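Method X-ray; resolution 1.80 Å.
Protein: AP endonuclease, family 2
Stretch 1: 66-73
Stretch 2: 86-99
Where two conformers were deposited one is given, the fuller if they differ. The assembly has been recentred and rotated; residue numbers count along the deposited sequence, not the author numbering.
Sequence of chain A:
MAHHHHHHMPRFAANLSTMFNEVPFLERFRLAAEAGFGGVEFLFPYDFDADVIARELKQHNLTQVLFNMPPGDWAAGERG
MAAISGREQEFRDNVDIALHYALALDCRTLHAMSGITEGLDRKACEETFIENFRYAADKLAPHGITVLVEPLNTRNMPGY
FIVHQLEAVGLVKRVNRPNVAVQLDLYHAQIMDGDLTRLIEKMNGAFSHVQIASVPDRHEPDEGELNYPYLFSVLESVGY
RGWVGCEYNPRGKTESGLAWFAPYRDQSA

Stretch 1 (66-73) LFNMPPGD
Stretch 2, residues 86-99: GREQEFRDNVDIAL

No direct hydrogen bond joins the two stretches; the polar link between them is a single water. Water 1 donates to Pro 70 O at 2.7 Å and accepts a weak bond from Asn 94 ND2, 3.3 Å from the water oxygen. The rest is packing. The whole contact buries 409 Å², both sides summed.

Stretch 1 leaves a weakly bonded strand around 66-68 and runs on as loop. Stretch 2 is a helix from 88 to 99, with Arg 87 at the N-cap position, and the helix continues beyond 99. The two stretches run in opposite senses. Met 69 lies nearest Ala 98, with CA atoms 5.3 Å apart. Pro 70 lies nearest Asn 94, with CA atoms 5.9 Å apart. Gly 72 lies nearest Glu 90, and there the CA atoms are 8.7 Å apart, so the loop diverges from the helix as it advances.

Met 69 makes its close approach at Ala 98, a residue with only a methyl side chain. The CA-to-CB bond of Ala 98 points toward the loop, and Ala 98 CB lies 3.8 Å from Met 69 CG and 4.1 Å from Pro 70 CD. Met 69 has phi/psi -67/161 and an extended m, t, t side chain. Its CA-to-CB bond points sideways, and the side chain reaches Val 95 and Phe 91, both buried. Met 69 SD is 4.0 Å from Val 95 CG2 and 4.1 Å from Phe 91 CZ. Met 69 SD sits 5.0 Å from the centroid of the Phe 91 ring, 48° off the ring normal, an oblique sulfur-aromatic approach. Val 95 and Phe 91 both have chi1 t.

Pro 70 has phi/psi -54/137 and a C-gamma exo ring, and its CA-to-CB bond points toward the helix. Pro 70 CD is 3.5 Å from Asn 94 O, while Pro 70 CB is 3.6 Å from Asn 94 CG. A proline nitrogen has no hydrogen to offer that carbonyl. Asn 94 O instead accepts the helical bond from Ala 98 N at 2.9 Å. Asn 94 is m, with chi2 -17°. Pro 70 CG also touches Ile 97 CG2 at 4.2 Å.

Phe 67 has chi1 p and chi2 91°. Its ring meets Ala 98 edge-on, with Phe 67 CZ 3.9 Å from Ala 98 O.

Gly 72 has phi/psi 91/-149, a conformation that calls for glycine in its own right. A CB on Gly 72 would also be tight against Arg 87 NH2, at 3.2 Å. Gly 72 CA itself lies 4.3 Å from Arg 87 NH2 and 4.3 Å from Glu 90 OE2. Those two side chains form a two-pronged salt bridge within the helix stretch: Arg 87 NE donates to Glu 90 OE1 at 2.9 Å, and Arg 87 NH2 donates to Glu 90 OE2 at 3.0 Å. Arg 87 is m, t, p with chi4 175°; Glu 90 is t, t with chi3 -11°.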

# COMPACT_ATOMS: atom_id res chain seq x y z
N LEU A 66 3.70 -6.16 -0.94
CA LEU A 66 3.15 -5.01 -1.68
C LEU A 66 4.28 -4.15 -2.21
O LEU A 66 5.32 -4.01 -1.57
CB LEU A 66 2.26 -4.16 -0.75
CG LEU A 66 1.69 -2.86 -1.37
CD1 LEU A 66 0.49 -3.20 -2.18
CD2 LEU A 66 1.36 -1.80 -0.30
N PHE A 67 4.08 -3.57 -3.39
CA PHE A 67 4.79 -2.37 -3.80
C PHE A 67 3.96 -1.60 -4.83
O PHE A 67 2.85 -2.02 -5.21
CB PHE A 67 6.23 -2.63 -4.26
CG PHE A 67 6.35 -3.56 -5.45
CD1 PHE A 67 6.36 -3.04 -6.75
CD2 PHE A 67 6.41 -4.94 -5.27
CE1 PHE A 67 6.47 -3.88 -7.87
CE2 PHE A 67 6.53 -5.79 -6.34
CZ PHE A 67 6.56 -5.27 -7.65
N ASN A 68 4.44 -0.42 -5.19
CA ASN A 68 3.68 0.46 -6.10
C ASN A 68 4.16 0.33 -7.52
O ASN A 68 5.34 0.11 -7.79
CB ASN A 68 3.82 1.92 -5.70
CG ASN A 68 3.30 2.23 -4.34
OD1 ASN A 68 2.81 1.36 -3.63
ND2 ASN A 68 3.40 3.51 -3.94
N MET A 69 3.23 0.54 -8.46
CA MET A 69 3.61 0.73 -9.85
C MET A 69 4.40 2.05 -10.02
O MET A 69 4.33 2.93 -9.16
CB MET A 69 2.35 0.73 -10.73
CG MET A 69 1.51 -0.54 -10.59
SD MET A 69 0.22 -0.57 -11.82
CE MET A 69 -0.40 -2.26 -11.64
N PRO A 70 5.15 2.20 -11.13
CA PRO A 70 5.93 3.44 -11.32
C PRO A 70 5.01 4.67 -11.20
O PRO A 70 3.88 4.66 -11.72
CB PRO A 70 6.49 3.28 -12.72
CG PRO A 70 6.57 1.82 -12.95
CD PRO A 70 5.43 1.21 -12.18
N PRO A 71 5.47 5.72 -10.51
CA PRO A 71 4.62 6.88 -10.22
C PRO A 71 4.69 8.05 -11.21
O PRO A 71 3.96 9.04 -11.05
CB PRO A 71 5.18 7.34 -8.89
CG PRO A 71 6.62 7.10 -9.04
CD PRO A 71 6.76 5.83 -9.81
N GLY A 72 5.55 7.94 -12.22
CA GLY A 72 5.91 9.09 -13.07
C GLY A 72 7.13 9.80 -12.50
O GLY A 72 7.97 9.17 -11.86
N ASP A 73 7.22 11.10 -12.71
CA ASP A 73 8.37 11.90 -12.28
C ASP A 73 8.18 12.37 -10.83
O ASP A 73 7.68 13.46 -10.60
CB ASP A 73 8.54 13.10 -13.22
CG ASP A 73 9.84 13.85 -13.02
OD1 ASP A 73 10.59 13.59 -12.05
OD2 ASP A 73 10.10 14.74 -13.88
N GLY A 86 -4.87 11.17 -20.96
CA GLY A 86 -3.76 11.41 -21.87
C GLY A 86 -2.47 10.67 -21.55
O GLY A 86 -1.59 10.62 -22.41
N ARG A 87 -2.36 10.11 -20.34
CA ARG A 87 -1.18 9.36 -19.93
C ARG A 87 -1.40 7.84 -19.94
O ARG A 87 -0.68 7.10 -19.30
CB ARG A 87 -0.71 9.87 -18.58
CG ARG A 87 -0.32 11.35 -18.70
CD ARG A 87 0.26 11.90 -17.44
NE ARG A 87 1.57 11.36 -17.13
CZ ARG A 87 2.29 11.79 -16.10
NH1 ARG A 87 1.82 12.78 -15.34
NH2 ARG A 87 3.48 11.24 -15.83
N GLU A 88 -2.38 7.39 -20.71
CA GLU A 88 -2.78 5.99 -20.68
C GLU A 88 -1.70 5.04 -21.21
O GLU A 88 -1.47 4.00 -20.59
CB GLU A 88 -4.10 5.78 -21.43
CG GLU A 88 -5.27 6.51 -20.83
CD GLU A 88 -5.52 7.90 -21.45
OE1 GLU A 88 -4.68 8.40 -22.24
OE2 GLU A 88 -6.58 8.49 -21.14
N GLN A 89 -1.05 5.38 -22.33
CA GLN A 89 -0.02 4.49 -22.87
C GLN A 89 1.12 4.40 -21.87
O GLN A 89 1.66 3.32 -21.61
CB GLN A 89 0.50 4.96 -24.22
CG GLN A 89 1.45 3.98 -24.85
CD GLN A 89 0.78 2.70 -25.31
OE1 GLN A 89 -0.03 2.72 -26.23
NE2 GLN A 89 1.14 1.57 -24.68
N GLU A 90 1.47 5.54 -21.28
CA GLU A 90 2.46 5.58 -20.21
C GLU A 90 2.08 4.67 -19.03
O GLU A 90 2.88 3.85 -18.57
CB GLU A 90 2.63 7.02 -19.72
CG GLU A 90 3.74 7.20 -18.71
CD GLU A 90 3.80 8.63 -18.17
OE1 GLU A 90 3.11 9.53 -18.74
OE2 GLU A 90 4.57 8.84 -17.20
N PHE A 91 0.85 4.80 -18.56
CA PHE A 91 0.36 3.93 -17.51
C PHE A 91 0.46 2.43 -17.90
O PHE A 91 0.94 1.61 -17.09
CB PHE A 91 -1.07 4.27 -17.10
CG PHE A 91 -1.59 3.39 -15.99
CD1 PHE A 91 -1.34 3.71 -14.66
CD2 PHE A 91 -2.25 2.21 -16.29
CE1 PHE A 91 -1.78 2.84 -13.63
CE2 PHE A 91 -2.69 1.36 -15.31
CZ PHE A 91 -2.44 1.67 -13.96
N ARG A 92 0.04 2.11 -19.11
CA ARG A 92 0.08 0.74 -19.63
C ARG A 92 1.50 0.18 -19.72
O ARG A 92 1.76 -0.96 -19.29
CB ARG A 92 -0.60 0.65 -21.00
CG ARG A 92 -2.11 0.89 -20.91
CD ARG A 92 -2.81 1.00 -22.30
NE ARG A 92 -4.25 1.01 -22.07
CZ ARG A 92 -5.14 0.23 -22.65
NH1 ARG A 92 -4.81 -0.62 -23.62
NH2 ARG A 92 -6.41 0.34 -22.27
N ASP A 93 2.41 1.00 -20.20
CA ASP A 93 3.81 0.60 -20.24
C ASP A 93 4.37 0.38 -18.83
O ASP A 93 5.15 -0.53 -18.60
CB ASP A 93 4.65 1.63 -20.99
CG ASP A 93 4.32 1.70 -22.46
OD1 ASP A 93 3.69 0.75 -22.99
OD2 ASP A 93 4.71 2.70 -23.07
N ASN A 94 3.92 1.19 -17.88
CA ASN A 94 4.35 1.05 -16.47
C ASN A 94 3.80 -0.21 -15.81
O ASN A 94 4.41 -0.78 -14.88
CB ASN A 94 3.95 2.30 -15.69
CG ASN A 94 4.87 3.50 -15.98
OD1 ASN A 94 5.98 3.34 -16.49
ND2 ASN A 94 4.43 4.70 -15.58
N VAL A 95 2.66 -0.70 -16.29
CA VAL A 95 2.15 -1.97 -15.80
C VAL A 95 3.09 -3.13 -16.14
O VAL A 95 3.28 -4.01 -15.30
CB VAL A 95 0.72 -2.27 -16.32
CG1 VAL A 95 0.26 -3.72 -15.91
CG2 VAL A 95 -0.23 -1.23 -15.78
N ASP A 96 3.64 -3.11 -17.35
CA ASP A 96 4.61 -4.13 -17.78
C ASP A 96 5.82 -4.18 -16.85
O ASP A 96 6.27 -5.25 -16.45
CB ASP A 96 5.09 -3.87 -19.21
CG ASP A 96 4.00 -4.11 -20.25
OD1 ASP A 96 3.19 -5.03 -20.06
OD2 ASP A 96 3.97 -3.39 -21.28
N ILE A 97 6.32 -2.99 -16.51
CA ILE A 97 7.48 -2.83 -15.67
C ILE A 97 7.16 -3.34 -14.26
O ILE A 97 7.92 -4.14 -13.71
CB ILE A 97 7.91 -1.34 -15.58
CG1 ILE A 97 8.42 -0.84 -16.95
CG2 ILE A 97 9.02 -1.15 -14.54
CD1 ILE A 97 8.79 0.65 -16.95
N ALA A 98 6.02 -2.92 -13.72
CA ALA A 98 5.56 -3.43 -12.41
C ALA A 98 5.38 -4.97 -12.38
O ALA A 98 5.79 -5.61 -11.41
CB ALA A 98 4.25 -2.74 -12.01
N LEU A 99 4.82 -5.52 -13.44
CA LEU A 99 4.60 -6.97 -13.59
C LEU A 99 5.93 -7.73 -13.59
O LEU A 99 6.04 -8.76 -12.90
CB LEU A 99 3.76 -7.30 -14.85
CG LEU A 99 3.40 -8.76 -15.15
CD1 LEU A 99 2.71 -9.43 -13.95
CD2 LEU A 99 2.52 -8.88 -16.43
O HOH W 1 1.95 4.13 -13.47